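Local coordinates for extracellular solute-binding protein (Conexibacter woesei, PDB 4P98) that probably serves as the extracellular, membrane-tethered binding component of an ABC transporter, capturing a small solute for import, as in other BMP-family lipoproteins, at residues A[142-148]-A[202-208]; A[100-106]-A[117-122]; A[160-164]-A[176-180]. One frame throughout, in Å; residues are numbered along the deposited sequence.

Contact 1: residues A[142-148]-A[202-208]; sequences VEKVGAV and AQLLVAT
Ala202 opens the pairing with its methyl group 4.0 Å from Gly146 N, where the glycine has no side chain. At Gln203 the backbone N donates to Lys144 O from above the carbonyl plane, while the side chain turns back to the start of the neighbouring strand. CG stands anti to the carbonyl carbon (chi1 -61°) and the chain is extended beyond it, which brings OE1 to two consecutive amides: Glu143 N at 2.7 Å, nearly along the C=O axis, and Lys144 N at 3.1 Å, tilted from the carbonyl plane. One amide oxygen thus closes off two backbone N-H groups just where the strand begins. Leu204 O accepts from Gly146 N; its CB meets Val142 CG1 at 3.8 Å, and its CD2 lies beside the Val145 methyls. The amide N of Leu204, in contrast, is buried without a partner. From Leu205 onward the pairing is regular. Val206 uses both its N and its O, bonding Gly146 O and Val148 N, and its CG2 packs against Val145 CG1 at 3.9 Å on the face covered by Ile163 and Leu167 of helix 154-170. Val148, on the other face with Leu205 and Ala207, is covered by helices 187-199 and 212-221. At Thr208 the backbone N reaches Val148 O in a nearly straight bond (175°), and OG1 is bonded to His160. This parallel pairing, with helices on both faces, fits one alpha/beta lobe of the periplasmic-binding-protein fold expected from the family.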
ATOM      1  N   VAL A 142      19.276 -15.701  -5.235  1.00 31.71           N
ATOM      2  CA  VAL A 142      17.973 -16.140  -4.739  1.00 27.00           C
ATOM      3  C   VAL A 142      17.255 -16.857  -5.865  1.00 25.31           C
ATOM      4  O   VAL A 142      16.737 -16.222  -6.780  1.00 30.11           O
ATOM      5  CB  VAL A 142      17.147 -14.950  -4.223  1.00 26.70           C
ATOM      6  CG1 VAL A 142      15.755 -15.402  -3.790  1.00 26.16           C
ATOM      7  CG2 VAL A 142      17.875 -14.255  -3.086  1.00 26.95           C
ATOM      8  N   GLU A 143      17.243 -18.185  -5.828  1.00 22.12           N
ATOM      9  CA  GLU A 143      16.626 -18.945  -6.907  1.00 30.29           C
ATOM     10  C   GLU A 143      15.295 -19.568  -6.509  1.00 26.94           C
ATOM     11  O   GLU A 143      14.559 -20.030  -7.382  1.00 25.78           O
ATOM     12  CB  GLU A 143      17.591 -20.017  -7.481  1.00 37.47           C
ATOM     13  CG  GLU A 143      18.782 -19.481  -8.310  1.00 42.01           C
ATOM     14  CD  GLU A 143      18.431 -18.413  -9.373  1.00 41.35           C
ATOM     15  OE1 GLU A 143      17.638 -18.666 -10.319  1.00 31.87           O
ATOM     16  OE2 GLU A 143      18.998 -17.301  -9.279  1.00 45.00           O
ATOM     17  N   LYS A 144      14.982 -19.552  -5.208  1.00 24.88           N
ATOM     18  CA  LYS A 144      13.735 -20.116  -4.675  1.00 24.08           C
ATOM     19  C   LYS A 144      13.051 -19.072  -3.792  1.00 20.44           C
ATOM     20  O   LYS A 144      13.643 -18.587  -2.835  1.00 18.25           O
ATOM     21  CB  LYS A 144      14.025 -21.381  -3.855  1.00 25.33           C
ATOM     22  CG  LYS A 144      14.559 -22.547  -4.671  1.00 28.09           C
ATOM     23  CD  LYS A 144      14.582 -23.859  -3.886  1.00 31.27           C
ATOM     24  CE  LYS A 144      15.019 -25.011  -4.785  1.00 32.22           C
ATOM     25  NZ  LYS A 144      15.158 -26.288  -4.037  1.00 39.10           N
ATOM     26  N   VAL A 145      11.804 -18.740  -4.121  1.00 19.16           N
ATOM     27  CA  VAL A 145      11.072 -17.666  -3.459  1.00 19.16           C
ATOM     28  C   VAL A 145       9.771 -18.233  -2.917  1.00 18.43           C
ATOM     29  O   VAL A 145       9.085 -19.010  -3.597  1.00 16.71           O
ATOM     30  CB  VAL A 145      10.727 -16.517  -4.437  1.00 20.00           C
ATOM     31  CG1 VAL A 145       9.881 -15.441  -3.745  1.00 20.84           C
ATOM     32  CG2 VAL A 145      11.998 -15.910  -5.015  1.00 21.20           C
ATOM     33  N   GLY A 146       9.437 -17.831  -1.693  1.00 18.00           N
ATOM     34  CA  GLY A 146       8.199 -18.274  -1.046  1.00 17.05           C
ATOM     35  C   GLY A 146       7.371 -17.071  -0.665  1.00 15.55           C
ATOM     36  O   GLY A 146       7.918 -16.062  -0.228  1.00 17.62           O
ATOM     37  N   ALA A 147       6.054 -17.171  -0.843  1.00 15.87           N
ATOM     38  CA  ALA A 147       5.149 -16.077  -0.493  1.00 15.38           C
ATOM     39  C   ALA A 147       4.018 -16.578   0.381  1.00 13.36           C
ATOM     40  O   ALA A 147       3.452 -17.645   0.137  1.00 12.85           O
ATOM     41  CB  ALA A 147       4.584 -15.423  -1.744  1.00 16.07           C
ATOM     42  N   VAL A 148       3.679 -15.790   1.390  1.00 12.40           N
ATOM     43  CA  VAL A 148       2.559 -16.126   2.257  1.00 13.23           C
ATOM     44  C   VAL A 148       1.537 -15.015   2.248  1.00 12.01           C
ATOM     45  O   VAL A 148       1.856 -13.865   2.550  1.00 11.41           O
ATOM     46  CB  VAL A 148       2.988 -16.422   3.716  1.00 13.12           C
ATOM     47  CG1 VAL A 148       1.777 -16.803   4.553  1.00 13.48           C
ATOM     48  CG2 VAL A 148       4.020 -17.539   3.770  1.00 13.80           C
ATOM     49  N   ALA A 202      12.891 -22.231   0.442  1.00 23.23           N
ATOM     50  CA  ALA A 202      12.776 -20.802   0.141  1.00 22.47           C
ATOM     51  C   ALA A 202      13.983 -20.025   0.652  1.00 23.03           C
ATOM     52  O   ALA A 202      14.403 -20.189   1.807  1.00 19.15           O
ATOM     53  CB  ALA A 202      11.503 -20.217   0.735  1.00 21.77           C
ATOM     54  N   GLN A 203      14.539 -19.190  -0.226  1.00 20.50           N
ATOM     55  CA  GLN A 203      15.700 -18.359   0.104  1.00 21.03           C
ATOM     56  C   GLN A 203      15.310 -16.913   0.351  1.00 18.45           C
ATOM     57  O   GLN A 203      16.151 -16.075   0.648  1.00 18.86           O
ATOM     58  CB  GLN A 203      16.744 -18.454  -1.014  1.00 24.67           C
ATOM     59  CG  GLN A 203      17.267 -19.879  -1.208  1.00 27.12           C
ATOM     60  CD  GLN A 203      18.032 -20.073  -2.507  1.00 30.04           C
ATOM     61  OE1 GLN A 203      17.587 -19.671  -3.574  1.00 33.44           O
ATOM     62  NE2 GLN A 203      19.178 -20.720  -2.419  1.00 35.36           N
ATOM     63  N   LEU A 204      14.012 -16.640   0.234  1.00 18.89           N
ATOM     64  CA  LEU A 204      13.446 -15.323   0.481  1.00 18.11           C
ATOM     65  C   LEU A 204      11.962 -15.529   0.772  1.00 14.64           C
ATOM     66  O   LEU A 204      11.307 -16.375   0.151  1.00 15.25           O
ATOM     67  CB  LEU A 204      13.603 -14.438  -0.763  1.00 19.91           C
ATOM     68  CG  LEU A 204      12.804 -13.136  -0.863  1.00 19.14           C
ATOM     69  CD1 LEU A 204      13.509 -12.011  -0.130  1.00 20.12           C
ATOM     70  CD2 LEU A 204      12.580 -12.751  -2.331  1.00 20.76           C
ATOM     71  N   LEU A 205      11.429 -14.737   1.686  1.00 14.12           N
ATOM     72  CA  LEU A 205      10.023 -14.868   2.059  1.00 15.35           C
ATOM     73  C   LEU A 205       9.295 -13.560   1.819  1.00 14.99           C
ATOM     74  O   LEU A 205       9.670 -12.532   2.364  1.00 15.70           O
ATOM     75  CB  LEU A 205       9.897 -15.301   3.522  1.00 15.58           C
ATOM     76  CG  LEU A 205      10.289 -16.765   3.771  1.00 16.24           C
ATOM     77  CD1 LEU A 205      10.555 -17.073   5.248  1.00 17.11           C
ATOM     78  CD2 LEU A 205       9.259 -17.720   3.194  1.00 17.54           C
ATOM     79  N   VAL A 206       8.238 -13.613   1.012  1.00 14.85           N
ATOM     80  CA  VAL A 206       7.459 -12.430   0.672  1.00 14.71           C
ATOM     81  C   VAL A 206       6.109 -12.465   1.383  1.00 12.73           C
ATOM     82  O   VAL A 206       5.383 -13.428   1.256  1.00 13.04           O
ATOM     83  CB  VAL A 206       7.208 -12.356  -0.846  1.00 16.09           C
ATOM     84  CG1 VAL A 206       6.544 -11.036  -1.210  1.00 16.98           C
ATOM     85  CG2 VAL A 206       8.514 -12.528  -1.605  1.00 18.06           C
ATOM     86  N   ALA A 207       5.799 -11.400   2.112  1.00 13.32           N
ATOM     87  CA  ALA A 207       4.522 -11.238   2.811  1.00 14.17           C
ATOM     88  C   ALA A 207       3.560 -10.376   2.006  1.00 15.63           C
ATOM     89  O   ALA A 207       3.918  -9.267   1.584  1.00 14.68           O
ATOM     90  CB  ALA A 207       4.753 -10.580   4.159  1.00 14.07           C
ATOM     91  N   THR A 208       2.331 -10.852   1.834  1.00 14.30           N
ATOM     92  CA  THR A 208       1.269 -10.003   1.274  1.00 14.79           C
ATOM     93  C   THR A 208       0.218  -9.599   2.295  1.00 16.16           C
ATOM     94  O   THR A 208      -0.606  -8.722   2.024  1.00 14.29           O
ATOM     95  CB  THR A 208       0.572 -10.667   0.093  1.00 15.71           C
ATOM     96  OG1 THR A 208      -0.048 -11.880   0.513  1.00 16.26           O
ATOM     97  CG2 THR A 208       1.577 -10.950  -1.001  1.00 16.60           C
TER

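Contact 2: residues A[100-106]-A[117-122]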
ATOM      1  N   VAL A 100     -16.944  22.566   1.804  1.00 18.67           N
ATOM      2  CA  VAL A 100     -15.885  21.775   2.433  1.00 16.88           C
ATOM      3  C   VAL A 100     -15.367  20.792   1.385  1.00 16.55           C
ATOM      4  O   VAL A 100     -16.110  20.362   0.500  1.00 16.31           O
ATOM      5  CB  VAL A 100     -16.403  21.060   3.694  1.00 17.38           C
ATOM      6  CG1 VAL A 100     -15.308  20.246   4.368  1.00 17.33           C
ATOM      7  CG2 VAL A 100     -16.952  22.097   4.679  1.00 17.72           C
ATOM      8  N   HIS A 101     -14.089  20.451   1.483  1.00 16.09           N
ATOM      9  CA  HIS A 101     -13.425  19.613   0.495  1.00 15.75           C
ATOM     10  C   HIS A 101     -13.180  18.221   1.073  1.00 14.34           C
ATOM     11  O   HIS A 101     -12.792  18.087   2.233  1.00 15.56           O
ATOM     12  CB  HIS A 101     -12.122  20.291   0.061  1.00 16.24           C
ATOM     13  CG  HIS A 101     -12.307  21.731  -0.314  1.00 16.28           C
ATOM     14  ND1 HIS A 101     -11.981  22.771   0.531  1.00 18.17           N
ATOM     15  CD2 HIS A 101     -12.855  22.298  -1.411  1.00 18.52           C
ATOM     16  CE1 HIS A 101     -12.283  23.919  -0.053  1.00 18.26           C
ATOM     17  NE2 HIS A 101     -12.817  23.659  -1.230  1.00 18.69           N
ATOM     18  N   PHE A 102     -13.434  17.192   0.267  1.00 13.30           N
ATOM     19  CA  PHE A 102     -13.359  15.804   0.717  1.00 12.93           C
ATOM     20  C   PHE A 102     -12.543  14.934  -0.225  1.00 12.80           C
ATOM     21  O   PHE A 102     -12.474  15.208  -1.427  1.00 12.33           O
ATOM     22  CB  PHE A 102     -14.764  15.213   0.820  1.00 12.78           C
ATOM     23  CG  PHE A 102     -15.662  15.931   1.798  1.00 12.99           C
ATOM     24  CD1 PHE A 102     -16.355  17.072   1.427  1.00 13.26           C
ATOM     25  CD2 PHE A 102     -15.823  15.445   3.088  1.00 14.58           C
ATOM     26  CE1 PHE A 102     -17.175  17.736   2.331  1.00 14.27           C
ATOM     27  CE2 PHE A 102     -16.652  16.095   3.996  1.00 15.01           C
ATOM     28  CZ  PHE A 102     -17.322  17.235   3.619  1.00 14.67           C
ATOM     29  N   SER A 103     -11.952  13.878   0.329  1.00 11.86           N
ATOM     30  CA  SER A 103     -11.249  12.864  -0.455  1.00 11.79           C
ATOM     31  C   SER A 103     -11.752  11.482  -0.092  1.00 12.18           C
ATOM     32  O   SER A 103     -12.002  11.190   1.081  1.00 13.37           O
ATOM     33  CB  SER A 103      -9.752  12.946  -0.215  1.00 11.30           C
ATOM     34  OG  SER A 103      -9.069  11.814  -0.720  1.00 11.93           O
ATOM     35  N   ALA A 104     -11.885  10.631  -1.098  1.00 12.67           N
ATOM     36  CA  ALA A 104     -12.308   9.252  -0.893  1.00 12.29           C
ATOM     37  C   ALA A 104     -11.470   8.335  -1.765  1.00 12.70           C
ATOM     38  O   ALA A 104     -10.952   8.762  -2.804  1.00 12.05           O
ATOM     39  CB  ALA A 104     -13.784   9.101  -1.228  1.00 12.60           C
ATOM     40  N   SER A 105     -11.327   7.081  -1.340  1.00 13.10           N
ATOM     41  CA  SER A 105     -10.588   6.096  -2.110  1.00 12.22           C
ATOM     42  C   SER A 105     -11.488   4.958  -2.498  1.00 12.47           C
ATOM     43  O   SER A 105     -12.483   4.698  -1.834  1.00 15.19           O
ATOM     44  CB  SER A 105      -9.369   5.595  -1.334  1.00 12.69           C
ATOM     45  OG  SER A 105      -9.715   4.809  -0.190  1.00 12.88           O
ATOM     46  N   GLY A 106     -11.149   4.264  -3.580  1.00 13.74           N
ATOM     47  CA  GLY A 106     -11.968   3.133  -4.000  1.00 15.75           C
ATOM     48  C   GLY A 106     -11.482   2.498  -5.274  1.00 16.15           C
ATOM     49  O   GLY A 106     -10.292   2.540  -5.576  1.00 14.47           O
ATOM     50  N   ASN A 117     -17.335  18.530  -4.924  1.00 14.92           N
ATOM     51  CA  ASN A 117     -16.383  18.850  -3.874  1.00 15.42           C
ATOM     52  C   ASN A 117     -15.601  17.654  -3.342  1.00 13.46           C
ATOM     53  O   ASN A 117     -15.036  17.730  -2.247  1.00 13.21           O
ATOM     54  CB  ASN A 117     -17.072  19.594  -2.713  1.00 15.25           C
ATOM     55  CG  ASN A 117     -18.173  18.781  -2.042  1.00 14.81           C
ATOM     56  OD1 ASN A 117     -18.761  17.876  -2.645  1.00 14.41           O
ATOM     57  ND2 ASN A 117     -18.491  19.137  -0.796  1.00 14.45           N
ATOM     58  N   VAL A 118     -15.535  16.573  -4.118  1.00 12.67           N
ATOM     59  CA  VAL A 118     -14.789  15.398  -3.704  1.00 13.32           C
ATOM     60  C   VAL A 118     -13.753  15.020  -4.762  1.00 12.68           C
ATOM     61  O   VAL A 118     -14.071  14.973  -5.942  1.00 13.87           O
ATOM     62  CB  VAL A 118     -15.723  14.184  -3.462  1.00 13.72           C
ATOM     63  CG1 VAL A 118     -14.941  13.031  -2.861  1.00 13.86           C
ATOM     64  CG2 VAL A 118     -16.908  14.571  -2.571  1.00 13.67           C
ATOM     65  N   ASP A 119     -12.519  14.786  -4.324  1.00 11.69           N
ATOM     66  CA  ASP A 119     -11.483  14.152  -5.145  1.00 11.53           C
ATOM     67  C   ASP A 119     -11.403  12.669  -4.762  1.00 11.85           C
ATOM     68  O   ASP A 119     -11.553  12.298  -3.586  1.00 12.32           O
ATOM     69  CB  ASP A 119     -10.108  14.804  -4.896  1.00 12.11           C
ATOM     70  CG  ASP A 119      -9.936  16.181  -5.542  1.00 11.98           C
ATOM     71  OD1 ASP A 119     -10.839  16.676  -6.263  1.00 11.25           O
ATOM     72  OD2 ASP A 119      -8.839  16.768  -5.329  1.00 11.85           O
ATOM     73  N   GLY A 120     -11.156  11.814  -5.750  1.00 12.14           N
ATOM     74  CA  GLY A 120     -11.033  10.384  -5.528  1.00 12.04           C
ATOM     75  C   GLY A 120      -9.703   9.809  -5.975  1.00 12.82           C
ATOM     76  O   GLY A 120      -8.989  10.411  -6.793  1.00 12.47           O
ATOM     77  N   TRP A 121      -9.355   8.642  -5.438  1.00 11.48           N
ATOM     78  CA  TRP A 121      -8.176   7.930  -5.910  1.00 11.63           C
ATOM     79  C   TRP A 121      -8.315   6.423  -5.800  1.00 11.87           C
ATOM     80  O   TRP A 121      -9.187   5.894  -5.082  1.00 11.51           O
ATOM     81  CB  TRP A 121      -6.896   8.428  -5.219  1.00 11.73           C
ATOM     82  CG  TRP A 121      -6.827   8.142  -3.737  1.00 12.33           C
ATOM     83  CD1 TRP A 121      -7.341   8.914  -2.724  1.00 12.13           C
ATOM     84  CD2 TRP A 121      -6.201   7.016  -3.108  1.00 11.77           C
ATOM     85  NE1 TRP A 121      -7.070   8.327  -1.507  1.00 13.18           N
ATOM     86  CE2 TRP A 121      -6.386   7.155  -1.720  1.00 12.43           C
ATOM     87  CE3 TRP A 121      -5.516   5.890  -3.589  1.00 11.75           C
ATOM     88  CZ2 TRP A 121      -5.904   6.211  -0.797  1.00 12.75           C
ATOM     89  CZ3 TRP A 121      -5.027   4.956  -2.664  1.00 13.56           C
ATOM     90  CH2 TRP A 121      -5.225   5.128  -1.287  1.00 13.02           C
ATOM     91  N   THR A 122      -7.441   5.748  -6.532  1.00 11.61           N
ATOM     92  CA  THR A 122      -7.419   4.305  -6.584  1.00 13.28           C
ATOM     93  C   THR A 122      -5.982   3.806  -6.820  1.00 14.05           C
ATOM     94  O   THR A 122      -5.074   4.588  -7.136  1.00 11.44           O
ATOM     95  CB  THR A 122      -8.361   3.778  -7.682  1.00 13.77           C
ATOM     96  OG1 THR A 122      -8.507   2.359  -7.559  1.00 15.96           O
ATOM     97  CG2 THR A 122      -7.834   4.095  -9.051  1.00 14.12           C
TER
HETATM   98  O   HOH W   1      -8.595   9.469   0.607  1.00 13.31           O
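Phe102 and Val118 begin a run of parallel bridges that continues to Ser105 and Trp121, joining neighbouring strands 101-105 and 118-123 of the six-stranded parallel sheet in one alpha/beta lobe of the periplasmic-binding-protein fold. The backbone ladder runs from Phe102 N, bonded to Asn117 O, to Gly106 N, bonded to Trp121 O. At its start Asn117 ND2 bonds Val100 O, the amide turned 75° from the Phe102 ring. CA-H groups of Val118, Ser103, Gly120 and Ser105 add short contacts to carbonyl oxygens across the gap.

On one face, the CB of Ser105 sits over the Trp121 indole, 3.7 Å from the centroid of the five-membered ring, in a CH-pi contact. Trp121 NE1 donates a hydrogen bond to a water at 2.8 Å, which also bonds Ser103 OG and so ties the two strands together at the ring edge. On the other face, Phe102 CB meets Val118 CG2 at 4.1 Å, with Ile90 and Ala94 of helix 84-94 packed against these side chains.

Further partners hold these groups in place. Ser103 OG is bonded to Tyr255 OH, Ser105 OG to Gly83 N, Asp119 OD1 to Arg267 N and Asn117 ND2 also to Ala94 O, while strand 268-271 flanks Trp121. At the far end Thr122 OG1, placed anti to its own N (chi1 -170°), donates to Gly106 O at 2.7 Å, in the carbonyl plane.

Contact 3: residues A[160-164]-A[176-180]; sequences HKGIR and YEETY
His160 and Glu178 are joined by a hydrogen bond between helix 160-164 and strand 176-180. His160 ND1 donates to Glu178 OE1 at 2.8 Å; the acceptor lies in the imidazole plane, but the histidine meets OE1 from above the carboxylate plane. Tyr176 OH donates to Glu178 OE1 from the opposite face of that plane, at 2.5 Å, so this oxygen is gripped between two donors. With NE2 held by Thr208, the imidazole's rotation is fixed from both nitrogens.

Among charged groups, Arg164 NH2 forms a long salt bridge with Glu178 OE2 at 3.6 Å. Two waters extend this link: one accepts from Arg164 NE and lies within bonding distance of Glu178 OE1, though it has more acceptors in reach than protons to give; the other joins Arg164 NH1 to Tyr176 O.

Aromatic and apolar contacts complete the interface. Tyr180 brings CE1 over the centre of one face of the His160 ring, the planes of the two rings inclined at 45°. Were an alanine here instead of His160, Glu178 OE1 would probably lose its helix partner, Thr208 OG1 its imidazole mate, and the Tyr180 ring the surface it lies on. Tyr176 CD2 lies over the guanidinium face of Arg164, which is turned 75° from the phenol ring; the bend at chi3 (-77°) lays the guanidinium there. Ile163 CG2 touches Tyr176 CE1 at 3.6 Å. The helix and strand run nearly antiparallel, as expected of a beta-alpha-beta crossover unit, here strand 144-149, helix 154-170 and strand 175-180, at the edge of a parallel sheet.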
ATOM      1  N   HIS A 160      -0.959 -11.886  -5.562  1.00 15.23           N
ATOM      2  CA  HIS A 160      -0.071 -13.033  -5.762  1.00 16.15           C
ATOM      3  C   HIS A 160       0.231 -13.335  -7.222  1.00 17.68           C
ATOM      4  O   HIS A 160       1.353 -13.755  -7.549  1.00 16.69           O
ATOM      5  CB  HIS A 160      -0.631 -14.265  -5.072  1.00 16.36           C
ATOM      6  CG  HIS A 160      -0.388 -14.261  -3.600  1.00 16.17           C
ATOM      7  ND1 HIS A 160       0.412 -15.190  -2.976  1.00 19.34           N
ATOM      8  CD2 HIS A 160      -0.796 -13.408  -2.634  1.00 16.91           C
ATOM      9  CE1 HIS A 160       0.466 -14.925  -1.683  1.00 18.94           C
ATOM     10  NE2 HIS A 160      -0.253 -13.846  -1.450  1.00 17.52           N
ATOM     11  N   LYS A 161      -0.756 -13.148  -8.091  1.00 17.87           N
ATOM     12  CA  LYS A 161      -0.527 -13.260  -9.535  1.00 19.90           C
ATOM     13  C   LYS A 161       0.506 -12.211  -9.971  1.00 18.00           C
ATOM     14  O   LYS A 161       1.379 -12.496 -10.798  1.00 20.53           O
ATOM     15  CB  LYS A 161      -1.850 -13.125 -10.302  1.00 21.27           C
ATOM     16  CG  LYS A 161      -1.806 -13.624 -11.733  1.00 26.49           C
ATOM     17  CD  LYS A 161      -3.199 -13.739 -12.333  1.00 29.41           C
ATOM     18  CE  LYS A 161      -3.151 -14.288 -13.750  1.00 31.31           C
ATOM     19  NZ  LYS A 161      -4.495 -14.234 -14.388  1.00 33.87           N
ATOM     20  N   GLY A 162       0.421 -11.015  -9.391  1.00 16.96           N
ATOM     21  CA  GLY A 162       1.408  -9.956  -9.596  1.00 18.29           C
ATOM     22  C   GLY A 162       2.819 -10.332  -9.183  1.00 19.10           C
ATOM     23  O   GLY A 162       3.774 -10.118  -9.939  1.00 16.75           O
ATOM     24  N   ILE A 163       2.957 -10.914  -7.993  1.00 17.80           N
ATOM     25  CA  ILE A 163       4.269 -11.338  -7.500  1.00 19.11           C
ATOM     26  C   ILE A 163       4.922 -12.293  -8.476  1.00 18.23           C
ATOM     27  O   ILE A 163       6.101 -12.135  -8.823  1.00 22.37           O
ATOM     28  CB  ILE A 163       4.186 -12.045  -6.123  1.00 19.13           C
ATOM     29  CG1 ILE A 163       3.743 -11.055  -5.050  1.00 19.03           C
ATOM     30  CG2 ILE A 163       5.551 -12.645  -5.748  1.00 18.71           C
ATOM     31  CD1 ILE A 163       3.515 -11.695  -3.696  1.00 22.30           C
ATOM     32  N   ARG A 164       4.151 -13.287  -8.904  1.00 18.34           N
ATOM     33  CA  ARG A 164       4.644 -14.316  -9.802  1.00 22.89           C
ATOM     34  C   ARG A 164       5.123 -13.681 -11.108  1.00 25.19           C
ATOM     35  O   ARG A 164       6.207 -14.006 -11.607  1.00 24.21           O
ATOM     36  CB  ARG A 164       3.549 -15.340 -10.069  1.00 24.94           C
ATOM     37  CG  ARG A 164       4.034 -16.648 -10.666  1.00 31.49           C
ATOM     38  CD  ARG A 164       2.868 -17.578 -10.995  1.00 37.81           C
ATOM     39  NE  ARG A 164       2.305 -18.248  -9.817  1.00 43.77           N
ATOM     40  CZ  ARG A 164       2.698 -19.438  -9.347  1.00 49.63           C
ATOM     41  NH1 ARG A 164       3.680 -20.127  -9.939  1.00 48.22           N
ATOM     42  NH2 ARG A 164       2.108 -19.951  -8.266  1.00 48.88           N
ATOM     43  N   TYR A 176       9.050 -20.702  -7.466  1.00 21.42           N
ATOM     44  CA  TYR A 176       8.118 -19.949  -6.637  1.00 20.94           C
ATOM     45  C   TYR A 176       7.088 -20.893  -6.029  1.00 21.43           C
ATOM     46  O   TYR A 176       6.552 -21.762  -6.717  1.00 20.23           O
ATOM     47  CB  TYR A 176       7.431 -18.884  -7.496  1.00 20.30           C
ATOM     48  CG  TYR A 176       6.354 -18.082  -6.795  1.00 18.74           C
ATOM     49  CD1 TYR A 176       6.666 -16.969  -6.017  1.00 19.27           C
ATOM     50  CD2 TYR A 176       5.021 -18.442  -6.917  1.00 20.50           C
ATOM     51  CE1 TYR A 176       5.662 -16.235  -5.383  1.00 18.81           C
ATOM     52  CE2 TYR A 176       4.020 -17.728  -6.286  1.00 18.92           C
ATOM     53  CZ  TYR A 176       4.343 -16.628  -5.535  1.00 17.21           C
ATOM     54  OH  TYR A 176       3.323 -15.943  -4.927  1.00 22.80           O
ATOM     55  N   GLU A 177       6.830 -20.715  -4.736  1.00 20.08           N
ATOM     56  CA  GLU A 177       5.760 -21.427  -4.044  1.00 20.21           C
ATOM     57  C   GLU A 177       5.058 -20.427  -3.144  1.00 18.06           C
ATOM     58  O   GLU A 177       5.676 -19.489  -2.640  1.00 16.38           O
ATOM     59  CB  GLU A 177       6.300 -22.597  -3.203  1.00 24.09           C
ATOM     60  CG  GLU A 177       5.223 -23.601  -2.807  1.00 28.69           C
ATOM     61  CD  GLU A 177       5.720 -24.720  -1.890  1.00 37.47           C
ATOM     62  OE1 GLU A 177       6.944 -25.006  -1.862  1.00 42.04           O
ATOM     63  OE2 GLU A 177       4.870 -25.323  -1.193  1.00 39.00           O
ATOM     64  N   GLU A 178       3.767 -20.629  -2.944  1.00 18.27           N
ATOM     65  CA  GLU A 178       3.001 -19.753  -2.073  1.00 18.10           C
ATOM     66  C   GLU A 178       2.011 -20.559  -1.232  1.00 16.97           C
ATOM     67  O   GLU A 178       1.603 -21.663  -1.599  1.00 18.78           O
ATOM     68  CB  GLU A 178       2.280 -18.680  -2.892  1.00 17.21           C
ATOM     69  CG  GLU A 178       1.118 -19.220  -3.704  1.00 18.69           C
ATOM     70  CD  GLU A 178       0.691 -18.308  -4.835  1.00 19.81           C
ATOM     71  OE1 GLU A 178       1.083 -17.122  -4.872  1.00 20.63           O
ATOM     72  OE2 GLU A 178      -0.068 -18.797  -5.686  1.00 23.98           O
ATOM     73  N   THR A 179       1.648 -19.984  -0.096  1.00 16.06           N
ATOM     74  CA  THR A 179       0.711 -20.589   0.833  1.00 15.99           C
ATOM     75  C   THR A 179      -0.214 -19.505   1.342  1.00 14.66           C
ATOM     76  O   THR A 179       0.223 -18.390   1.639  1.00 16.41           O
ATOM     77  CB  THR A 179       1.453 -21.205   2.040  1.00 16.84           C
ATOM     78  OG1 THR A 179       2.331 -22.233   1.586  1.00 18.56           O
ATOM     79  CG2 THR A 179       0.490 -21.812   3.038  1.00 18.72           C
ATOM     80  N   TYR A 180      -1.486 -19.847   1.473  1.00 14.65           N
ATOM     81  CA  TYR A 180      -2.490 -18.949   2.024  1.00 15.79           C
ATOM     82  C   TYR A 180      -2.927 -19.417   3.418  1.00 16.19           C
ATOM     83  O   TYR A 180      -3.201 -20.594   3.612  1.00 16.27           O
ATOM     84  CB  TYR A 180      -3.682 -18.907   1.078  1.00 16.76           C
ATOM     85  CG  TYR A 180      -3.353 -18.307  -0.270  1.00 15.63           C
ATOM     86  CD1 TYR A 180      -3.228 -16.929  -0.428  1.00 15.40           C
ATOM     87  CD2 TYR A 180      -3.173 -19.113  -1.395  1.00 16.40           C
ATOM     88  CE1 TYR A 180      -2.920 -16.371  -1.671  1.00 15.83           C
ATOM     89  CE2 TYR A 180      -2.866 -18.559  -2.633  1.00 17.94           C
ATOM     90  CZ  TYR A 180      -2.751 -17.183  -2.761  1.00 16.55           C
ATOM     91  OH  TYR A 180      -2.456 -16.626  -3.994  1.00 19.26           O
TER
HETATM   92  O   HOH W   2       0.662 -16.602  -7.800  1.00 30.36           O
HETATM   93  O   HOH W   3       4.196 -22.088  -8.000  1.00 42.39           O

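Overall arrangement
Contacts 1 and 3 belong to one lobe and contact 2 to the other, on opposite sides of the chain's centre. The centres of contacts 1 and 3 are 9 Å apart, and contact 3 is nested within the loop that contact 1 closes. Strand 144-149 of contact 1 lies in the sheet between 205-207 and 175-180, the strand of contact 3, and the two contacts also touch where Thr208 CG2 packs 3.4 Å from Ile163 CD1. Contact 2 precedes both in the chain, its centre about 36 Å from that of contact 1 and 32 Å from that of contact 3. In such two-lobed binding proteins the solute typically sits in the cleft between lobes.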